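Local structure of NegoA.19184.a (Neisseria gonorrhoeae, 5UEB) at residues B[9-15]-B[27-33]; B[37-41]-B[53-59]; B[43-47]-B[111-115]. The protein is of unknown function and belongs to the DUF4265 family, folding into two antiparallel beta sheets and two helices. All coordinates share one frame; numbering follows the deposited sequence.

Contact 1 (B[9-15]-B[27-33]). With EDO (1,2-ethanediol), chain M.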
ATOM      1  N   MET B   9     -12.965  17.678  17.101  1.00 10.38           N
ATOM      2  CA  MET B   9     -11.946  16.623  17.077  1.00 10.42           C
ATOM      3  C   MET B   9     -10.886  16.811  15.992  1.00 11.33           C
ATOM      4  O   MET B   9     -10.504  15.856  15.303  1.00 11.11           O
ATOM      5  CB  MET B   9     -12.595  15.239  17.004  1.00  9.07           C
ATOM      6  CG  MET B   9     -13.554  14.969  18.143  1.00  9.65           C
ATOM      7  SD  MET B   9     -13.956  13.225  18.250  1.00 12.18           S
ATOM      8  CE  MET B   9     -15.392  13.263  19.331  1.00 10.73           C
ATOM      9  N   LYS B  10     -10.373  18.030  15.831  1.00 10.89           N
ATOM     10  CA  LYS B  10      -9.266  18.237  14.907  1.00 10.12           C
ATOM     11  C   LYS B  10      -8.030  17.493  15.402  1.00 10.22           C
ATOM     12  O   LYS B  10      -7.794  17.345  16.614  1.00 11.83           O
ATOM     13  CB  LYS B  10      -8.928  19.723  14.782  1.00 11.63           C
ATOM     14  CG  LYS B  10     -10.113  20.672  14.613  1.00 12.54           C
ATOM     15  CD  LYS B  10     -11.119  20.214  13.568  1.00 11.76           C
ATOM     16  CE  LYS B  10     -10.477  20.066  12.189  1.00 11.85           C
ATOM     17  NZ  LYS B  10     -11.536  19.772  11.172  1.00 15.87           N
ATOM     18  N   SER B  11      -7.225  17.026  14.451  1.00 10.23           N
ATOM     19  CA  SER B  11      -6.035  16.274  14.808  1.00  9.64           C
ATOM     20  C   SER B  11      -4.991  16.403  13.706  1.00 12.16           C
ATOM     21  O   SER B  11      -5.210  17.040  12.664  1.00 11.44           O
ATOM     22  CB  SER B  11      -6.390  14.818  15.120  1.00 11.49           C
ATOM     23  OG  SER B  11      -5.290  14.123  15.694  1.00 14.71           O
ATOM     24  N   LYS B  12      -3.829  15.811  13.972  1.00 10.25           N
ATOM     25  CA  LYS B  12      -2.713  15.751  13.041  1.00 10.73           C
ATOM     26  C   LYS B  12      -2.197  14.323  12.988  1.00  9.91           C
ATOM     27  O   LYS B  12      -2.184  13.606  14.000  1.00 11.98           O
ATOM     28  CB  LYS B  12      -1.540  16.618  13.520  1.00 13.29           C
ATOM     29  CG  LYS B  12      -1.890  18.001  14.019  1.00 23.08           C
ATOM     30  CD  LYS B  12      -2.193  18.923  12.879  1.00 23.40           C
ATOM     31  CE  LYS B  12      -2.137  20.374  13.348  1.00 24.57           C
ATOM     32  NZ  LYS B  12      -2.619  21.288  12.282  1.00 22.43           N
ATOM     33  N   LEU B  13      -1.741  13.930  11.801  1.00 11.26           N
ATOM     34  CA  LEU B  13      -1.199  12.603  11.564  1.00 12.62           C
ATOM     35  C   LEU B  13       0.155  12.740  10.882  1.00 11.63           C
ATOM     36  O   LEU B  13       0.314  13.583   9.996  1.00 13.09           O
ATOM     37  CB  LEU B  13      -2.145  11.905  10.590  1.00 17.88           C
ATOM     38  CG  LEU B  13      -1.973  10.424  10.383  1.00 25.41           C
ATOM     39  CD1 LEU B  13      -2.096   9.776  11.730  1.00 29.73           C
ATOM     40  CD2 LEU B  13      -3.064   9.985   9.448  1.00 20.17           C
ATOM     41  N   THR B  14       1.126  11.912  11.279  1.00 10.76           N
ATOM     42  CA  THR B  14       2.399  11.812  10.561  1.00 10.22           C
ATOM     43  C   THR B  14       2.367  10.614   9.614  1.00 11.52           C
ATOM     44  O   THR B  14       2.034   9.503  10.024  1.00 11.71           O
ATOM     45  CB  THR B  14       3.569  11.674  11.536  1.00 16.78           C
ATOM     46  OG1 THR B  14       3.646  12.850  12.348  1.00 17.57           O
ATOM     47  CG2 THR B  14       4.894  11.493  10.776  1.00 16.41           C
ATOM     48  N   VAL B  15       2.687  10.854   8.341  1.00 11.30           N
ATOM     49  CA  VAL B  15       2.843   9.796   7.349  1.00 13.19           C
ATOM     50  C   VAL B  15       4.334   9.585   7.134  1.00 10.76           C
ATOM     51  O   VAL B  15       5.034  10.500   6.685  1.00 12.83           O
ATOM     52  CB  VAL B  15       2.168  10.170   6.018  1.00 13.33           C
ATOM     53  CG1 VAL B  15       2.288   9.014   5.014  1.00 16.03           C
ATOM     54  CG2 VAL B  15       0.720  10.528   6.233  1.00 16.36           C
ATOM     55  N   GLU B  27       5.685  13.354   6.524  1.00 10.74           N
ATOM     56  CA  GLU B  27       4.808  14.488   6.243  1.00 10.79           C
ATOM     57  C   GLU B  27       3.661  14.481   7.244  1.00 11.49           C
ATOM     58  O   GLU B  27       3.018  13.447   7.441  1.00 11.71           O
ATOM     59  CB  GLU B  27       4.231  14.421   4.820  1.00 12.33           C
ATOM     60  CG  GLU B  27       3.246  15.554   4.560  1.00 13.74           C
ATOM     61  CD  GLU B  27       2.808  15.683   3.116  1.00 14.77           C
ATOM     62  OE1 GLU B  27       2.026  16.608   2.855  1.00 14.07           O
ATOM     63  OE2 GLU B  27       3.235  14.885   2.252  1.00 13.97           O
ATOM     64  N   ILE B  28       3.389  15.633   7.862  1.00 11.03           N
ATOM     65  CA  ILE B  28       2.276  15.773   8.804  1.00 10.03           C
ATOM     66  C   ILE B  28       1.069  16.322   8.062  1.00 10.76           C
ATOM     67  O   ILE B  28       1.183  17.308   7.323  1.00 13.21           O
ATOM     68  CB  ILE B  28       2.647  16.685   9.982  1.00 10.86           C
ATOM     69  CG1 ILE B  28       3.826  16.086  10.740  1.00 13.08           C
ATOM     70  CG2 ILE B  28       1.435  16.858  10.922  1.00 12.36           C
ATOM     71  CD1 ILE B  28       4.346  16.971  11.870  1.00 17.53           C
ATOM     72  N   LEU B  29      -0.090  15.683   8.248  1.00 10.46           N
ATOM     73  CA  LEU B  29      -1.338  16.100   7.618  1.00  9.91           C
ATOM     74  C   LEU B  29      -2.383  16.435   8.677  1.00 12.49           C
ATOM     75  O   LEU B  29      -2.574  15.684   9.639  1.00 12.82           O
ATOM     76  CB  LEU B  29      -1.896  14.991   6.720  1.00 11.56           C
ATOM     77  CG  LEU B  29      -1.043  14.629   5.503  1.00 13.18           C
ATOM     78  CD1 LEU B  29      -1.591  13.365   4.860  1.00 13.97           C
ATOM     79  CD2 LEU B  29      -1.017  15.763   4.502  1.00 13.94           C
ATOM     80  N   SER B  30      -3.066  17.553   8.485  1.00 10.23           N
ATOM     81  CA  SER B  30      -4.158  17.938   9.364  0.71  9.73           C
ATOM     82  C   SER B  30      -5.443  17.234   8.948  1.00 12.04           C
ATOM     83  O   SER B  30      -5.669  16.947   7.769  1.00 11.55           O
ATOM     84  CB  SER B  30      -4.376  19.450   9.305  0.71 11.98           C
ATOM     85  OG  SER B  30      -3.229  20.149   9.756  0.71 14.32           O
ATOM     86  N   GLY B  31      -6.292  16.962   9.928  1.00  9.44           N
ATOM     87  CA  GLY B  31      -7.568  16.337   9.642  1.00  9.11           C
ATOM     88  C   GLY B  31      -8.487  16.287  10.843  1.00  9.40           C
ATOM     89  O   GLY B  31      -8.382  17.109  11.761  1.00 11.14           O
ATOM     90  N   ASN B  32      -9.396  15.319  10.847  1.00  8.99           N
ATOM     91  CA  ASN B  32     -10.421  15.219  11.885  1.00  9.26           C
ATOM     92  C   ASN B  32     -10.548  13.760  12.293  1.00  9.25           C
ATOM     93  O   ASN B  32     -10.647  12.882  11.431  1.00 10.45           O
ATOM     94  CB  ASN B  32     -11.772  15.726  11.336  1.00  9.83           C
ATOM     95  CG  ASN B  32     -12.647  16.387  12.405  1.00 10.83           C
ATOM     96  OD1 ASN B  32     -12.800  17.605  12.409  1.00 14.31           O
ATOM     97  ND2 ASN B  32     -13.249  15.584  13.279  1.00 10.08           N
ATOM     98  N   ILE B  33     -10.541  13.494  13.602  1.00  9.35           N
ATOM     99  CA  ILE B  33     -10.852  12.155  14.079  1.00 10.84           C
ATOM    100  C   ILE B  33     -12.319  11.868  13.793  1.00  9.83           C
ATOM    101  O   ILE B  33     -13.187  12.743  13.949  1.00 12.23           O
ATOM    102  CB  ILE B  33     -10.562  12.042  15.587  1.00 12.48           C
ATOM    103  CG1 ILE B  33      -9.115  12.407  15.907  1.00 14.66           C
ATOM    104  CG2 ILE B  33     -10.893  10.636  16.096  1.00 13.95           C
ATOM    105  CD1 ILE B  33      -8.109  11.524  15.237  1.00 13.82           C
TER
HETATM  106  C1  EDO M 206       1.584  13.947  14.496  0.50 19.56           C
HETATM  107  O1  EDO M 206       2.192  12.650  14.428  0.50 21.81           O
HETATM  108  C2  EDO M 206       1.330  14.284  15.961  0.50 24.40           C
HETATM  109  O2  EDO M 206       0.380  13.353  16.494  0.50 24.17           O
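The beta hairpin of strands 10-18 and 24-33 is held here by a ladder of backbone bonds, with Ser11, Leu13 and Val15 in hydrogen-bonded pairs with Gly31, Leu29 and Glu27. Each of these pairs closes with reciprocal N-H to O=C bonds; in the middle pair Leu29 N reaches Leu13 O at 2.8 Å. The axes of 10-15 and 27-33 make 129°, consistent with a strong twist in this part of the hairpin. Between the rungs, Lys10, Lys12 and Thr14 face Asn32, Ser30 and Ile28 on one face of the sheet. Lys10 doubles back through two bends (chi2 -47°, chi3 -59°), and its NZ meets Asn32 OD1 at 2.8 Å, in the carbonyl plane and on a lone pair, while also bonding Gln42 OE1. The other arm of that amide is tied too, since Asn32 ND2 donates to Ile33 O at 2.9 Å, almost in the amide plane. In one of two serine conformers, Lys12 NZ lies 2.8 Å from Ser30 OG. A 1,2-ethanediol, probably from the crystallisation liquor, sits by Thr14 OG1. The other face is mostly apolar: Val15 CG2 touches Leu29 CD1 at 3.9 Å, while at the far end Ile33 CD1 lies 3.7 Å from Ser11 CB. Glu27 also starts from this face, and its carboxylate accepts from the backbone N of Leu46, Phe47 and Ala48. The two faces thus differ chemically: on one, bonds to both sides of the Asn32 amide should fix its rotation; the other supplies aliphatic groups and a carboxylate probably stabilised by backbone N-H groups.

Contact 2 (B[37-41]-B[53-59]); sequences GNFLI and LNDIVAI
Backbone hydrogen bonds join Phe39 to Val57 in both directions, the pair that sets the antiparallel register of 37-41 against 53-59. Phe39 N lies 2.8 Å from Val57 O, and Val57 N returns a bond to Phe39 O. Farther along, Ile41 N donates to Asp55 O at 3.0 Å, and Asn54 N donates to Ile41 O at 2.8 Å, extending the backbone pairing beyond the regular strand 56-59. At the opposite end a water takes over: it accepts from Ile59 N and donates to Gly37 O and Asn38 OD1, bridging the two segments where direct pairing has stopped.

Apolar contacts divide between the two faces. On the face of Phe39 and Val57, Ile59 brings CG2 to 3.6 Å from Phe39 CB. Ile59 CG1 stands between its own backbone N and carbonyl carbon (chi1 61°), which turns CG2 toward Phe39 and carries CD1 toward Gly37 O. Val57 CG2 also approaches Phe39 CB, whereas its other branch, CG1, meets Ile41 CD1 at 3.8 Å, with the two side chains crossing at about a right angle. On the reverse face Leu40 CD1 lies against Ile56 CG1 at 3.9 Å, and Ile56 CG2 packs on Asn38 CB at 3.7 Å.

Asp55 secures the turn before strand 56-62 by accepting from the N-H groups of Ala52 and Ser75. Within the five-stranded sheet, strand 39-41 lies between 24-33 and 56-62, while strand 65-73 flanks 56-62 on its other side. Backbone bonds from Thr14 to Leu66 and Phe68 bring strand 10-18 to strand 65-73, so the sheet appears to close in a barrel-like way, and Phe39, Val57 and Ile59 meet Leu13 across its interior.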
ATOM      1  N   GLY B  37     -12.838   6.118  15.192  1.00 12.42           N
ATOM      2  CA  GLY B  37     -11.434   6.121  15.532  1.00 14.71           C
ATOM      3  C   GLY B  37     -10.498   6.284  14.358  1.00 15.55           C
ATOM      4  O   GLY B  37      -9.277   6.342  14.563  1.00 15.83           O
ATOM      5  N   ASN B  38     -11.021   6.346  13.136  1.00 11.76           N
ATOM      6  CA  ASN B  38     -10.188   6.599  11.969  1.00 10.89           C
ATOM      7  C   ASN B  38     -10.000   8.100  11.777  1.00 10.64           C
ATOM      8  O   ASN B  38     -10.507   8.919  12.550  1.00 12.20           O
ATOM      9  CB  ASN B  38     -10.794   5.937  10.737  1.00 12.37           C
ATOM     10  CG  ASN B  38     -10.724   4.423  10.812  1.00 16.05           C
ATOM     11  OD1 ASN B  38      -9.706   3.867  11.228  1.00 17.81           O
ATOM     12  ND2 ASN B  38     -11.812   3.750  10.446  1.00 18.33           N
ATOM     13  N   PHE B  39      -9.253   8.473  10.736  1.00 13.00           N
ATOM     14  CA  PHE B  39      -8.770   9.843  10.561  1.00  9.76           C
ATOM     15  C   PHE B  39      -9.149  10.320   9.164  1.00  9.46           C
ATOM     16  O   PHE B  39      -8.781   9.685   8.166  1.00 10.78           O
ATOM     17  CB  PHE B  39      -7.249   9.861  10.754  1.00 11.31           C
ATOM     18  CG  PHE B  39      -6.621  11.234  10.790  1.00 11.74           C
ATOM     19  CD1 PHE B  39      -6.419  11.967   9.625  1.00 11.90           C
ATOM     20  CD2 PHE B  39      -6.144  11.753  11.987  1.00 13.15           C
ATOM     21  CE1 PHE B  39      -5.792  13.213   9.670  1.00 11.89           C
ATOM     22  CE2 PHE B  39      -5.524  13.002  12.038  1.00 13.41           C
ATOM     23  CZ  PHE B  39      -5.356  13.734  10.889  1.00 12.14           C
ATOM     24  N   LEU B  40      -9.888  11.424   9.088  1.00 10.71           N
ATOM     25  CA  LEU B  40     -10.246  12.037   7.811  1.00  9.05           C
ATOM     26  C   LEU B  40      -9.179  13.064   7.445  1.00  9.64           C
ATOM     27  O   LEU B  40      -9.001  14.052   8.160  1.00 10.70           O
ATOM     28  CB  LEU B  40     -11.613  12.717   7.926  1.00 11.34           C
ATOM     29  CG  LEU B  40     -12.123  13.516   6.717  1.00 11.42           C
ATOM     30  CD1 LEU B  40     -12.373  12.581   5.546  1.00 13.32           C
ATOM     31  CD2 LEU B  40     -13.403  14.291   7.071  1.00 12.59           C
ATOM     32  N   ILE B  41      -8.469  12.830   6.336  1.00  9.33           N
ATOM     33  CA  ILE B  41      -7.417  13.738   5.889  1.00  9.49           C
ATOM     34  C   ILE B  41      -8.056  14.978   5.282  1.00  9.26           C
ATOM     35  O   ILE B  41      -8.912  14.870   4.395  1.00 11.54           O
ATOM     36  CB  ILE B  41      -6.503  13.027   4.874  1.00  9.63           C
ATOM     37  CG1 ILE B  41      -5.727  11.904   5.573  1.00 10.63           C
ATOM     38  CG2 ILE B  41      -5.546  14.024   4.216  1.00 13.04           C
ATOM     39  CD1 ILE B  41      -4.947  11.000   4.592  1.00 13.49           C
ATOM     40  N   LEU B  53      -6.727  14.168  -0.460  1.00 10.49           N
ATOM     41  CA  LEU B  53      -7.685  14.921   0.345  1.00  9.28           C
ATOM     42  C   LEU B  53      -8.959  14.108   0.546  1.00 11.17           C
ATOM     43  O   LEU B  53      -9.497  13.517  -0.399  1.00 11.65           O
ATOM     44  CB  LEU B  53      -8.023  16.211  -0.412  1.00 12.25           C
ATOM     45  CG  LEU B  53      -9.073  17.148   0.195  1.00 12.49           C
ATOM     46  CD1 LEU B  53      -8.533  17.765   1.486  1.00 14.02           C
ATOM     47  CD2 LEU B  53      -9.469  18.234  -0.805  1.00 15.52           C
ATOM     48  N   ASN B  54      -9.433  14.079   1.793  1.00 10.22           N
ATOM     49  CA  ASN B  54     -10.675  13.431   2.198  1.00 10.43           C
ATOM     50  C   ASN B  54     -10.615  11.908   2.176  1.00 10.22           C
ATOM     51  O   ASN B  54     -11.637  11.259   2.404  1.00 11.54           O
ATOM     52  CB  ASN B  54     -11.914  14.012   1.504  1.00 11.14           C
ATOM     53  CG  ASN B  54     -12.177  15.446   1.927  1.00 13.40           C
ATOM     54  OD1 ASN B  54     -11.937  15.805   3.083  1.00 18.57           O
ATOM     55  ND2 ASN B  54     -12.661  16.268   1.010  1.00 15.19           N
ATOM     56  N   ASP B  55      -9.431  11.319   1.980  1.00 10.21           N
ATOM     57  CA  ASP B  55      -9.257   9.902   2.281  1.00 10.24           C
ATOM     58  C   ASP B  55      -9.461   9.667   3.778  1.00 10.13           C
ATOM     59  O   ASP B  55      -9.170  10.534   4.612  1.00 11.72           O
ATOM     60  CB  ASP B  55      -7.830   9.456   1.930  1.00  9.81           C
ATOM     61  CG  ASP B  55      -7.615   9.224   0.432  1.00 13.89           C
ATOM     62  OD1 ASP B  55      -8.563   9.355  -0.381  1.00 14.21           O
ATOM     63  OD2 ASP B  55      -6.463   8.900   0.070  1.00 13.56           O
ATOM     64  N   ILE B  56      -9.963   8.479   4.122  1.00 11.83           N
ATOM     65  CA  ILE B  56     -10.102   8.048   5.511  1.00 11.46           C
ATOM     66  C   ILE B  56      -9.062   6.969   5.768  1.00 14.57           C
ATOM     67  O   ILE B  56      -8.968   5.997   5.009  1.00 13.58           O
ATOM     68  CB  ILE B  56     -11.522   7.534   5.811  1.00 13.47           C
ATOM     69  CG1 ILE B  56     -12.550   8.649   5.625  1.00 15.19           C
ATOM     70  CG2 ILE B  56     -11.611   6.996   7.242  1.00 14.15           C
ATOM     71  CD1 ILE B  56     -14.002   8.159   5.648  1.00 17.37           C
ATOM     72  N   VAL B  57      -8.269   7.144   6.820  1.00 12.08           N
ATOM     73  CA  VAL B  57      -7.142   6.264   7.089  1.00 12.38           C
ATOM     74  C   VAL B  57      -7.191   5.790   8.533  1.00 11.57           C
ATOM     75  O   VAL B  57      -7.745   6.459   9.415  1.00 12.02           O
ATOM     76  CB  VAL B  57      -5.779   6.929   6.782  1.00 10.06           C
ATOM     77  CG1 VAL B  57      -5.698   7.362   5.312  1.00 11.86           C
ATOM     78  CG2 VAL B  57      -5.537   8.111   7.725  1.00 12.79           C
ATOM     79  N   ALA B  58      -6.624   4.614   8.762  1.00 12.37           N
ATOM     80  CA  ALA B  58      -6.416   4.075  10.095  1.00 11.90           C
ATOM     81  C   ALA B  58      -5.081   4.562  10.639  1.00 11.99           C
ATOM     82  O   ALA B  58      -4.132   4.805   9.887  1.00 14.26           O
ATOM     83  CB  ALA B  58      -6.423   2.549  10.063  1.00 15.40           C
ATOM     84  N   ILE B  59      -5.010   4.691  11.964  1.00 14.41           N
ATOM     85  CA  ILE B  59      -3.876   5.328  12.613  1.00 13.56           C
ATOM     86  C   ILE B  59      -3.364   4.437  13.737  1.00 14.31           C
ATOM     87  O   ILE B  59      -4.056   3.536  14.221  1.00 17.14           O
ATOM     88  CB  ILE B  59      -4.251   6.719  13.153  1.00 15.93           C
ATOM     89  CG1 ILE B  59      -5.356   6.585  14.195  1.00 15.67           C
ATOM     90  CG2 ILE B  59      -4.732   7.613  12.010  1.00 18.94           C
ATOM     91  CD1 ILE B  59      -5.840   7.938  14.776  1.00 17.18           C
TER
HETATM   92  O   HOH W   1      -7.538   4.016  13.315  1.00 18.77           O

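Contact 3 (B[43-47]-B[111-115])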
ATOM      1  N   GLU B  43      -6.135  17.893   4.245  1.00 11.11           N
ATOM      2  CA  GLU B  43      -5.186  18.680   3.480  1.00 13.00           C
ATOM      3  C   GLU B  43      -4.761  17.856   2.280  1.00 13.14           C
ATOM      4  O   GLU B  43      -4.810  16.623   2.314  1.00 13.75           O
ATOM      5  CB  GLU B  43      -3.915  18.987   4.291  1.00 13.40           C
ATOM      6  CG  GLU B  43      -4.126  19.863   5.503  1.00 17.75           C
ATOM      7  CD  GLU B  43      -2.807  20.319   6.087  1.00 21.17           C
ATOM      8  OE1 GLU B  43      -2.393  21.461   5.807  1.00 24.54           O
ATOM      9  OE2 GLU B  43      -2.168  19.523   6.814  1.00 18.69           O
ATOM     10  N   ILE B  44      -4.347  18.543   1.219  1.00  9.97           N
ATOM     11  CA  ILE B  44      -3.782  17.868   0.046  1.00  9.93           C
ATOM     12  C   ILE B  44      -2.360  17.432   0.389  1.00 11.54           C
ATOM     13  O   ILE B  44      -1.528  18.287   0.720  1.00 12.30           O
ATOM     14  CB  ILE B  44      -3.769  18.812  -1.158  1.00 10.46           C
ATOM     15  CG1 ILE B  44      -5.188  19.269  -1.483  1.00 12.58           C
ATOM     16  CG2 ILE B  44      -3.150  18.101  -2.375  1.00 12.65           C
ATOM     17  CD1 ILE B  44      -5.230  20.405  -2.478  1.00 14.83           C
ATOM     18  N   PRO B  45      -2.026  16.142   0.319  1.00 11.48           N
ATOM     19  CA  PRO B  45      -0.653  15.724   0.641  1.00 10.94           C
ATOM     20  C   PRO B  45       0.338  16.312  -0.355  1.00 12.83           C
ATOM     21  O   PRO B  45       0.129  16.255  -1.568  1.00 12.59           O
ATOM     22  CB  PRO B  45      -0.715  14.193   0.535  1.00 12.63           C
ATOM     23  CG  PRO B  45      -2.191  13.857   0.741  1.00 13.33           C
ATOM     24  CD  PRO B  45      -2.909  14.991   0.046  1.00 11.93           C
ATOM     25  N   LEU B  46       1.420  16.898   0.170  1.00 11.96           N
ATOM     26  CA  LEU B  46       2.422  17.526  -0.685  1.00 13.06           C
ATOM     27  C   LEU B  46       3.364  16.502  -1.298  1.00 12.32           C
ATOM     28  O   LEU B  46       3.742  16.631  -2.469  1.00 13.72           O
ATOM     29  CB  LEU B  46       3.230  18.559   0.108  1.00 12.81           C
ATOM     30  CG  LEU B  46       2.498  19.856   0.459  1.00 14.87           C
ATOM     31  CD1 LEU B  46       3.367  20.691   1.406  1.00 18.95           C
ATOM     32  CD2 LEU B  46       2.181  20.632  -0.814  1.00 16.60           C
ATOM     33  N   PHE B  47       3.777  15.493  -0.523  1.00 12.62           N
ATOM     34  CA  PHE B  47       4.848  14.593  -0.950  1.00 12.59           C
ATOM     35  C   PHE B  47       4.532  13.117  -0.743  1.00 13.94           C
ATOM     36  O   PHE B  47       4.977  12.274  -1.534  1.00 16.06           O
ATOM     37  CB  PHE B  47       6.139  14.916  -0.195  1.00 17.41           C
ATOM     38  CG  PHE B  47       6.599  16.326  -0.371  1.00 18.26           C
ATOM     39  CD1 PHE B  47       7.139  16.742  -1.574  1.00 24.03           C
ATOM     40  CD2 PHE B  47       6.486  17.236   0.665  1.00 23.43           C
ATOM     41  CE1 PHE B  47       7.557  18.046  -1.740  1.00 30.49           C
ATOM     42  CE2 PHE B  47       6.902  18.539   0.503  1.00 26.25           C
ATOM     43  CZ  PHE B  47       7.429  18.942  -0.700  1.00 25.77           C
ATOM     44  N   LEU B 111       3.544  22.708  -6.450  1.00 15.19           N
ATOM     45  CA  LEU B 111       2.139  22.592  -6.107  1.00 15.02           C
ATOM     46  C   LEU B 111       1.778  21.125  -6.007  1.00 12.71           C
ATOM     47  O   LEU B 111       2.280  20.297  -6.769  1.00 15.01           O
ATOM     48  CB  LEU B 111       1.239  23.164  -7.231  1.00 20.46           C
ATOM     49  CG  LEU B 111       1.101  24.669  -7.412  1.00 24.50           C
ATOM     50  CD1 LEU B 111       0.242  24.967  -8.631  1.00 23.11           C
ATOM     51  CD2 LEU B 111       0.495  25.282  -6.155  1.00 24.94           C
ATOM     52  N   SER B 112       0.896  20.805  -5.074  0.73 11.21           N
ATOM     53  CA  SER B 112       0.165  19.552  -5.122  0.73 12.19           C
ATOM     54  C   SER B 112      -1.298  19.890  -5.371  0.73 14.49           C
ATOM     55  O   SER B 112      -1.851  20.781  -4.715  0.73 15.58           O
ATOM     56  CB  SER B 112       0.365  18.763  -3.830  0.73 12.84           C
ATOM     57  OG  SER B 112       0.099  17.395  -4.016  0.73 11.54           O
ATOM     58  N   VAL B 113      -1.906  19.196  -6.331  1.00 13.06           N
ATOM     59  CA  VAL B 113      -3.226  19.524  -6.856  1.00 14.24           C
ATOM     60  C   VAL B 113      -4.167  18.361  -6.604  1.00 13.38           C
ATOM     61  O   VAL B 113      -3.835  17.210  -6.913  1.00 12.53           O
ATOM     62  CB  VAL B 113      -3.154  19.836  -8.360  1.00 13.99           C
ATOM     63  CG1 VAL B 113      -4.533  20.215  -8.892  1.00 15.95           C
ATOM     64  CG2 VAL B 113      -2.123  20.935  -8.618  1.00 18.27           C
ATOM     65  N   ASN B 114      -5.345  18.667  -6.066  1.00 12.06           N
ATOM     66  CA  ASN B 114      -6.415  17.695  -5.898  1.00 11.83           C
ATOM     67  C   ASN B 114      -7.393  17.815  -7.056  1.00 13.65           C
ATOM     68  O   ASN B 114      -7.900  18.910  -7.329  1.00 16.83           O
ATOM     69  CB  ASN B 114      -7.196  17.948  -4.609  1.00 11.58           C
ATOM     70  CG  ASN B 114      -8.264  16.911  -4.390  1.00 13.13           C
ATOM     71  OD1 ASN B 114      -7.972  15.799  -3.954  1.00 13.50           O
ATOM     72  ND2 ASN B 114      -9.514  17.257  -4.721  1.00 16.12           N
ATOM     73  N   PHE B 115      -7.673  16.690  -7.713  1.00 13.11           N
ATOM     74  CA  PHE B 115      -8.728  16.624  -8.714  1.00 12.32           C
ATOM     75  C   PHE B 115      -9.840  15.688  -8.263  1.00 14.98           C
ATOM     76  O   PHE B 115      -9.566  14.538  -7.888  1.00 16.27           O
ATOM     77  CB  PHE B 115      -8.184  16.138 -10.071  1.00 15.36           C
ATOM     78  CG  PHE B 115      -7.303  17.132 -10.765  1.00 13.50           C
ATOM     79  CD1 PHE B 115      -7.844  18.271 -11.342  1.00 15.07           C
ATOM     80  CD2 PHE B 115      -5.933  16.931 -10.845  1.00 15.39           C
ATOM     81  CE1 PHE B 115      -7.035  19.193 -11.980  1.00 17.76           C
ATOM     82  CE2 PHE B 115      -5.116  17.853 -11.492  1.00 16.93           C
ATOM     83  CZ  PHE B 115      -5.667  18.982 -12.065  1.00 17.07           C
TER
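In the modelled conformer of Ser112 described here, one of two, OG donates a hydrogen bond to Pro45 O at 2.7 Å, the one hydrogen bond between the loop 43-47 and the strand 111-115. The hydroxyl approaches with a C=O...O angle of 151°. Setting OG anti to the backbone N (chi1 -159°) aims it at Pro45 O, and Ser112 CB comes within 3.4 Å of the same Pro45 O.

Aliphatic packing borders this bond. Ile44 uses both branches: CG2 rests 3.7 Å from Ser112 OG, while CD1 reaches 3.8 Å from Asn114 CB. Its CG1 leaves anti to the carbonyl carbon (chi1 -60°) and the chain then runs extended, which carries CD1 past Ser112 to Asn114, whose side chain it meets obliquely. Leu46 CD2 also lies 4.0 Å from Ser112 CB. The oxygens of the bond thus sit among carbon groups, in a contact whose touching residues are all buried.

The next shell holds the loop in place. Besides the Glu27 carboxylate, Arg104 NH1 donates to Ile44 O, and Tyr110 OH is hydrogen-bonded to Leu46 O. On the strand side, Ser112 OG also has a weak hydrogen bond with Asn81 ND2.

The loop follows strand 39-41 of the five-stranded sheet, whereas 111-115 belongs to the four-stranded sheet, between strands 102-105 and 78-84. Ser112 and Asn114 turn toward the loop; Val113 points away, and both it and Phe115 pack on Ile96 of helix 90-98. The strand therefore separates that helix from the loop, placing this contact at the junction of the two sheets; the centre of the contact lies about 3 Å from the centre of the chain.

Overall arrangement
Contacts 1 and 2 are neighbours in the five-stranded sheet, with centres about 8 Å apart, and follow in series along the chain. Strands 24-33 and 39-41 join them edge to edge through Asn32 O and Leu40 N, 2.9 Å apart. Contact 3 has its centre about 15 Å from the centre of each and brings in the four-stranded sheet through strand 110-115. Its segments alternate with those of contact 2: 43-47 falls between 37-41 and 53-59, and 53-59 falls between 43-47 and 111-115; Leu53 touches Asn114. Contact 1 reaches the same loop through Glu27 and Ser30. Contacts 1 and 2 pair four strands of one sheet, and contact 3 ties a loop from it to the other sheet.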